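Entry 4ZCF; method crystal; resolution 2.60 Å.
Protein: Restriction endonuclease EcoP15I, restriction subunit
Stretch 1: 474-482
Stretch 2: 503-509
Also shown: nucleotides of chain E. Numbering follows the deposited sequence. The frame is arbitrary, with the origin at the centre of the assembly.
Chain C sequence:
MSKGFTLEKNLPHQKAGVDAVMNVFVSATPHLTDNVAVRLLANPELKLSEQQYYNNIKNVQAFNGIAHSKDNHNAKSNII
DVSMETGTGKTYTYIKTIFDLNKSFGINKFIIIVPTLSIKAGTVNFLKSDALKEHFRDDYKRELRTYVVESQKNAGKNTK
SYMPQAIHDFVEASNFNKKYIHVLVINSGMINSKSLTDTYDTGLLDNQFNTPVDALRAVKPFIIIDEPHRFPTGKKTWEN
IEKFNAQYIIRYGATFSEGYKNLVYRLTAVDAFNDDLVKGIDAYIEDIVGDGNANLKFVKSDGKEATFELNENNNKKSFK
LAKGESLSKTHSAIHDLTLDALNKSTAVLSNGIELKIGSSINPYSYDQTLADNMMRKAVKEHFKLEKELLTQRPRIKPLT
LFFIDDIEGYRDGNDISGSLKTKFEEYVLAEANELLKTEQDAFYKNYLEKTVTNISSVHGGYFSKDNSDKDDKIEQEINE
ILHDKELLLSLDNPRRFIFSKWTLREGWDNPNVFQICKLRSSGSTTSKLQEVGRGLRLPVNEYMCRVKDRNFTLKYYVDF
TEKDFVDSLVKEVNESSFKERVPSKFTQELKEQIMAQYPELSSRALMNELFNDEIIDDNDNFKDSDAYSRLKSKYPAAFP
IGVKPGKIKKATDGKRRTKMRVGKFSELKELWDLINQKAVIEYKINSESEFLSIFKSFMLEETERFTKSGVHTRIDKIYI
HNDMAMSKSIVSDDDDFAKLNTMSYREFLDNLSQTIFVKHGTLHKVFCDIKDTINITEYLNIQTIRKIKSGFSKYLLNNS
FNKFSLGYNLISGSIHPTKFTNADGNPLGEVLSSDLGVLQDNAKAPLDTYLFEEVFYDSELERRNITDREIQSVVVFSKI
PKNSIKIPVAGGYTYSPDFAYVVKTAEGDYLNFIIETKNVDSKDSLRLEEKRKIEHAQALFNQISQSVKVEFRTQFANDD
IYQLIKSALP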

ATOM      1  N   ILE C 474     -16.941  -3.287 -16.368  1.00 60.61           N
ATOM      2  CA  ILE C 474     -17.671  -2.053 -16.690  1.00 60.71           C
ATOM      3  C   ILE C 474     -17.028  -0.762 -16.142  1.00 65.97           C
ATOM      4  O   ILE C 474     -16.973   0.232 -16.879  1.00 66.54           O
ATOM      5  CB  ILE C 474     -19.122  -2.150 -16.253  1.00 61.18           C
ATOM      6  N   GLU C 475     -16.550  -0.761 -14.868  1.00 61.53           N
ATOM      7  CA  GLU C 475     -15.884   0.419 -14.293  1.00 61.06           C
ATOM      8  C   GLU C 475     -14.514   0.639 -14.993  1.00 65.53           C
ATOM      9  O   GLU C 475     -14.169   1.779 -15.340  1.00 65.17           O
ATOM     10  CB  GLU C 475     -15.720   0.266 -12.784  1.00 61.35           C
ATOM     11  N   GLN C 476     -13.785  -0.478 -15.258  1.00 61.80           N
ATOM     12  CA  GLN C 476     -12.494  -0.532 -15.953  1.00 61.32           C
ATOM     13  C   GLN C 476     -12.635  -0.040 -17.403  1.00 65.62           C
ATOM     14  O   GLN C 476     -11.747   0.669 -17.896  1.00 64.98           O
ATOM     15  CB  GLN C 476     -11.965  -1.960 -15.946  1.00 61.80           C
ATOM     16  N   GLU C 477     -13.765  -0.406 -18.070  1.00 61.52           N
ATOM     17  CA  GLU C 477     -14.063  -0.033 -19.448  1.00 61.66           C
ATOM     18  C   GLU C 477     -14.328   1.464 -19.597  1.00 65.88           C
ATOM     19  O   GLU C 477     -13.897   2.059 -20.589  1.00 65.84           O
ATOM     20  CB  GLU C 477     -15.235  -0.844 -19.979  1.00 62.55           C
ATOM     21  N   ILE C 478     -15.026   2.072 -18.611  1.00 61.93           N
ATOM     22  CA  ILE C 478     -15.324   3.505 -18.582  1.00 61.44           C
ATOM     23  C   ILE C 478     -14.029   4.290 -18.366  1.00 63.22           C
ATOM     24  O   ILE C 478     -13.843   5.335 -18.988  1.00 61.58           O
ATOM     25  CB  ILE C 478     -16.471   3.835 -17.568  1.00 64.84           C
ATOM     26  CG1 ILE C 478     -17.816   3.972 -18.299  1.00 65.23           C
ATOM     27  CG2 ILE C 478     -16.200   5.079 -16.710  1.00 65.60           C
ATOM     28  CD1 ILE C 478     -18.765   2.855 -18.050  1.00 75.87           C
ATOM     29  N   ASN C 479     -13.124   3.758 -17.518  1.00 60.22           N
ATOM     30  CA  ASN C 479     -11.819   4.366 -17.251  1.00 60.91           C
ATOM     31  C   ASN C 479     -10.959   4.422 -18.528  1.00 65.50           C
ATOM     32  O   ASN C 479     -10.335   5.450 -18.795  1.00 64.76           O
ATOM     33  CB  ASN C 479     -11.097   3.609 -16.146  1.00 61.82           C
ATOM     34  N   GLU C 480     -10.995   3.343 -19.343  1.00 63.45           N
ATOM     35  CA  GLU C 480     -10.276   3.228 -20.614  1.00 64.31           C
ATOM     36  C   GLU C 480     -10.767   4.248 -21.648  1.00 68.39           C
ATOM     37  O   GLU C 480      -9.951   4.745 -22.424  1.00 69.00           O
ATOM     38  CB  GLU C 480     -10.372   1.794 -21.162  1.00 66.35           C
ATOM     39  CG  GLU C 480      -9.215   1.419 -22.079  1.00 81.90           C
ATOM     40  CD  GLU C 480      -8.970  -0.065 -22.301  1.00111.79           C
ATOM     41  OE1 GLU C 480      -9.833  -0.890 -21.914  1.00108.06           O
ATOM     42  OE2 GLU C 480      -7.908  -0.402 -22.878  1.00105.84           O
ATOM     43  N   ILE C 481     -12.089   4.569 -21.647  1.00 64.18           N
ATOM     44  CA  ILE C 481     -12.723   5.573 -22.519  1.00 63.94           C
ATOM     45  C   ILE C 481     -12.157   6.959 -22.154  1.00 70.05           C
ATOM     46  O   ILE C 481     -11.671   7.687 -23.022  1.00 70.28           O
ATOM     47  CB  ILE C 481     -14.281   5.532 -22.395  1.00 66.48           C
ATOM     48  CG1 ILE C 481     -14.871   4.231 -22.998  1.00 66.32           C
ATOM     49  CG2 ILE C 481     -14.931   6.781 -23.023  1.00 66.57           C
ATOM     50  CD1 ILE C 481     -16.221   3.805 -22.412  1.00 68.79           C
ATOM     51  N   LEU C 482     -12.189   7.283 -20.852  1.00 67.60           N
ATOM     52  CA  LEU C 482     -11.712   8.532 -20.254  1.00 67.52           C
ATOM     53  C   LEU C 482     -10.218   8.721 -20.451  1.00 72.19           C
ATOM     54  O   LEU C 482      -9.761   9.859 -20.590  1.00 72.86           O
ATOM     55  CB  LEU C 482     -12.067   8.541 -18.760  1.00 67.28           C
ATOM     56  CG  LEU C 482     -13.398   9.190 -18.321  1.00 70.91           C
ATOM     57  CD1 LEU C 482     -14.618   8.652 -19.088  1.00 70.63           C
ATOM     58  CD2 LEU C 482     -13.627   8.932 -16.877  1.00 72.97           C
ATOM     59  N   THR C 503     -24.489  -0.528 -22.551  1.00 73.82           N
ATOM     60  CA  THR C 503     -24.203  -0.516 -21.109  1.00 73.11           C
ATOM     61  C   THR C 503     -23.129   0.533 -20.655  1.00 74.55           C
ATOM     62  O   THR C 503     -23.164   0.989 -19.507  1.00 73.37           O
ATOM     63  CB  THR C 503     -23.977  -1.960 -20.632  1.00 79.76           C
ATOM     64  OG1 THR C 503     -24.083  -2.018 -19.210  1.00 81.91           O
ATOM     65  CG2 THR C 503     -22.660  -2.564 -21.140  1.00 75.96           C
ATOM     66  N   LEU C 504     -22.223   0.934 -21.581  1.00 69.87           N
ATOM     67  CA  LEU C 504     -21.134   1.903 -21.363  1.00 69.21           C
ATOM     68  C   LEU C 504     -21.492   3.358 -21.705  1.00 72.47           C
ATOM     69  O   LEU C 504     -20.649   4.244 -21.531  1.00 71.14           O
ATOM     70  CB  LEU C 504     -19.867   1.494 -22.154  1.00 69.14           C
ATOM     71  CG  LEU C 504     -19.291   0.092 -21.930  1.00 73.39           C
ATOM     72  CD1 LEU C 504     -18.093  -0.138 -22.829  1.00 73.31           C
ATOM     73  CD2 LEU C 504     -18.923  -0.143 -20.462  1.00 75.15           C
ATOM     74  N   ARG C 505     -22.739   3.606 -22.171  1.00 69.41           N
ATOM     75  CA  ARG C 505     -23.249   4.924 -22.582  1.00 68.74           C
ATOM     76  C   ARG C 505     -22.967   6.065 -21.606  1.00 72.67           C
ATOM     77  O   ARG C 505     -22.704   7.187 -22.045  1.00 73.07           O
ATOM     78  CB  ARG C 505     -24.741   4.854 -22.928  1.00 67.91           C
ATOM     79  CG  ARG C 505     -25.663   4.655 -21.725  1.00 75.33           C
ATOM     80  CD  ARG C 505     -27.033   4.198 -22.158  1.00 75.64           C
ATOM     81  NE  ARG C 505     -27.872   3.816 -21.024  1.00 71.80           N
ATOM     82  CZ  ARG C 505     -27.940   2.591 -20.515  1.00 80.66           C
ATOM     83  NH1 ARG C 505     -27.213   1.607 -21.031  1.00 63.10           N
ATOM     84  NH2 ARG C 505     -28.737   2.339 -19.489  1.00 71.99           N
ATOM     85  N   GLU C 506     -22.994   5.765 -20.289  1.00 68.11           N
ATOM     86  CA  GLU C 506     -22.787   6.712 -19.190  1.00 66.95           C
ATOM     87  C   GLU C 506     -21.391   7.319 -19.162  1.00 68.86           C
ATOM     88  O   GLU C 506     -21.185   8.354 -18.530  1.00 69.51           O
ATOM     89  CB  GLU C 506     -23.102   6.036 -17.867  1.00 67.57           C
ATOM     90  N   GLY C 507     -20.456   6.668 -19.844  1.00 63.54           N
ATOM     91  CA  GLY C 507     -19.063   7.093 -19.938  1.00 62.21           C
ATOM     92  C   GLY C 507     -18.737   7.898 -21.175  1.00 63.95           C
ATOM     93  O   GLY C 507     -17.559   8.125 -21.468  1.00 63.28           O
ATOM     94  N   TRP C 508     -19.752   8.352 -21.886  1.00 59.15           N
ATOM     95  CA  TRP C 508     -19.521   9.185 -23.044  1.00 57.75           C
ATOM     96  C   TRP C 508     -20.009  10.585 -22.805  1.00 61.94           C
ATOM     97  O   TRP C 508     -21.162  10.797 -22.558  1.00 62.83           O
ATOM     98  CB  TRP C 508     -20.198   8.559 -24.252  1.00 55.70           C
ATOM     99  CG  TRP C 508     -19.531   7.305 -24.612  1.00 55.99           C
ATOM    100  CD1 TRP C 508     -19.907   6.058 -24.269  1.00 58.69           C
ATOM    101  CD2 TRP C 508     -18.322   7.173 -25.341  1.00 55.49           C
ATOM    102  NE1 TRP C 508     -19.025   5.152 -24.757  1.00 57.83           N
ATOM    103  CE2 TRP C 508     -18.035   5.817 -25.420  1.00 59.01           C
ATOM    104  CE3 TRP C 508     -17.459   8.077 -25.943  1.00 56.32           C
ATOM    105  CZ2 TRP C 508     -16.926   5.342 -26.069  1.00 57.75           C
ATOM    106  CZ3 TRP C 508     -16.374   7.604 -26.579  1.00 57.21           C
ATOM    107  CH2 TRP C 508     -16.113   6.252 -26.646  1.00 57.64           C
ATOM    108  N   ASP C 509     -19.111  11.545 -22.846  1.00 57.35           N
ATOM    109  CA  ASP C 509     -19.508  12.912 -22.930  1.00 57.08           C
ATOM    110  C   ASP C 509     -18.447  13.687 -23.656  1.00 60.42           C
ATOM    111  O   ASP C 509     -17.784  14.525 -23.087  1.00 60.54           O
ATOM    112  CB  ASP C 509     -19.723  13.467 -21.531  1.00 59.27           C
ATOM    113  CG  ASP C 509     -20.362  14.819 -21.536  1.00 74.38           C
ATOM    114  OD1 ASP C 509     -20.742  15.295 -22.603  1.00 76.10           O
ATOM    115  OD2 ASP C 509     -20.488  15.422 -20.473  1.00 83.64           O
TER
ATOM    116  P    DC E   4     -26.573  -2.004 -16.299  1.00 68.55           P
ATOM    117  OP1  DC E   4     -26.252  -0.934 -17.282  1.00 68.54           O
ATOM    118  OP2  DC E   4     -25.943  -3.343 -16.466  1.00 69.07           O
ATOM    119  O5'  DC E   4     -26.264  -1.515 -14.803  1.00 65.63           O
ATOM    120  C5'  DC E   4     -26.764  -0.308 -14.217  1.00 62.52           C
ATOM    121  C4'  DC E   4     -26.322  -0.161 -12.767  1.00 59.38           C
ATOM    122  O4'  DC E   4     -27.119  -0.951 -11.843  1.00 57.75           O
ATOM    123  C3'  DC E   4     -24.863  -0.436 -12.429  1.00 58.12           C
ATOM    124  O3'  DC E   4     -24.461   0.630 -11.556  1.00 58.18           O
ATOM    125  C2'  DC E   4     -24.923  -1.803 -11.724  1.00 56.85           C
ATOM    126  C1'  DC E   4     -26.274  -1.721 -11.004  1.00 55.68           C
ATOM    127  N1   DC E   4     -26.985  -3.005 -10.593  1.00 52.63           N
ATOM    128  C2   DC E   4     -27.535  -3.151  -9.292  1.00 51.14           C
ATOM    129  O2   DC E   4     -27.437  -2.263  -8.435  1.00 51.14           O
ATOM    130  N3   DC E   4     -28.167  -4.309  -8.970  1.00 50.42           N
ATOM    131  C4   DC E   4     -28.309  -5.287  -9.867  1.00 50.53           C
ATOM    132  N4   DC E   4     -28.974  -6.378  -9.476  1.00 50.18           N
ATOM    133  C5   DC E   4     -27.783  -5.168 -11.196  1.00 51.24           C
ATOM    134  C6   DC E   4     -27.140  -4.025 -11.506  1.00 51.83           C

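The contact between these two stretches is small, 356 Å² summed over both sides, and it is made mostly by apolar packing: among the atoms modelled, no hydrogen bond crosses it. Ile481 (82 Å²) and Leu504 (79 Å²) have the largest areas covered, with Gly507 (55 Å²) and Ile478 (51 Å²) next. Each stretch has its own backbone hydrogen bonds. In the helix, Ile478 N bonds Ile474 O at 3.2 Å and Leu482 N bonds Ile478 O at 3.2 Å; in the second stretch, Gly507 N reaches Leu504 O at 3.0 Å and Trp508 N reaches Arg505 O at 3.2 Å. The first rule is therefore that the two can meet by packing, without a hydrogen bond between them.

The aliphatic packing centres on Leu504, whose CA-to-CB bond points toward the helix. In its m,t rotamer it sends CD2 toward Ile474, Glu477 and Ile478: Leu504 CD2 is 3.9 Å from Ile478 CD1, 3.8 Å from Glu477 CB and 4.1 Å from Ile474 O. One methyl thus comes within 4.1 Å of three residues of the first stretch. Leu504 CB lies 4.3 Å from Ile481 CD1. Glu477 takes part through its CB; the rest of its side chain is not modelled, so its carboxylate cannot be assigned a role. Ile478 starts sideways, but its end comes nearer, with both chi angles between wells.

The closest approach of CA atoms, 5.4 Å between Ile478 CA and Gly507 CA, falls at the glycine, and Ile478 CG1 sits 3.7 Å from Gly507 CA. A CB on Gly507 would point toward the helix and fall 2.5 Å from Ile478 CG1, a clash, so the missing side chain is what makes room for the isoleucine. The glycine carbonyl also lies against the helix side chains: Gly507 O is 3.3 Å from Ile481 CG2 and 3.8 Å from Leu482 CD1. These are contacts of carbon with oxygen, and they help cover a residue that has no side chain to bury.

The aromatic contact is a CH-pi interaction. Ile481 CG2 stands 3.8 Å from the centroid of the six-membered ring of Trp508, only 6° off the ring normal, so the methyl sits almost squarely over the face. Beta-branching serves Ile481 well here: CG2 lies over that ring and near Gly507 O, while CD1 touches both Leu504 and the Trp508 ring. Trp508 NE1 is hydrogen-bonded elsewhere in the structure.

Outside this packing, Thr503 OG1 donates to DC4 OP1, 3.1 Å away, so the same short segment that packs on the helix through Leu504 also holds a DNA phosphate.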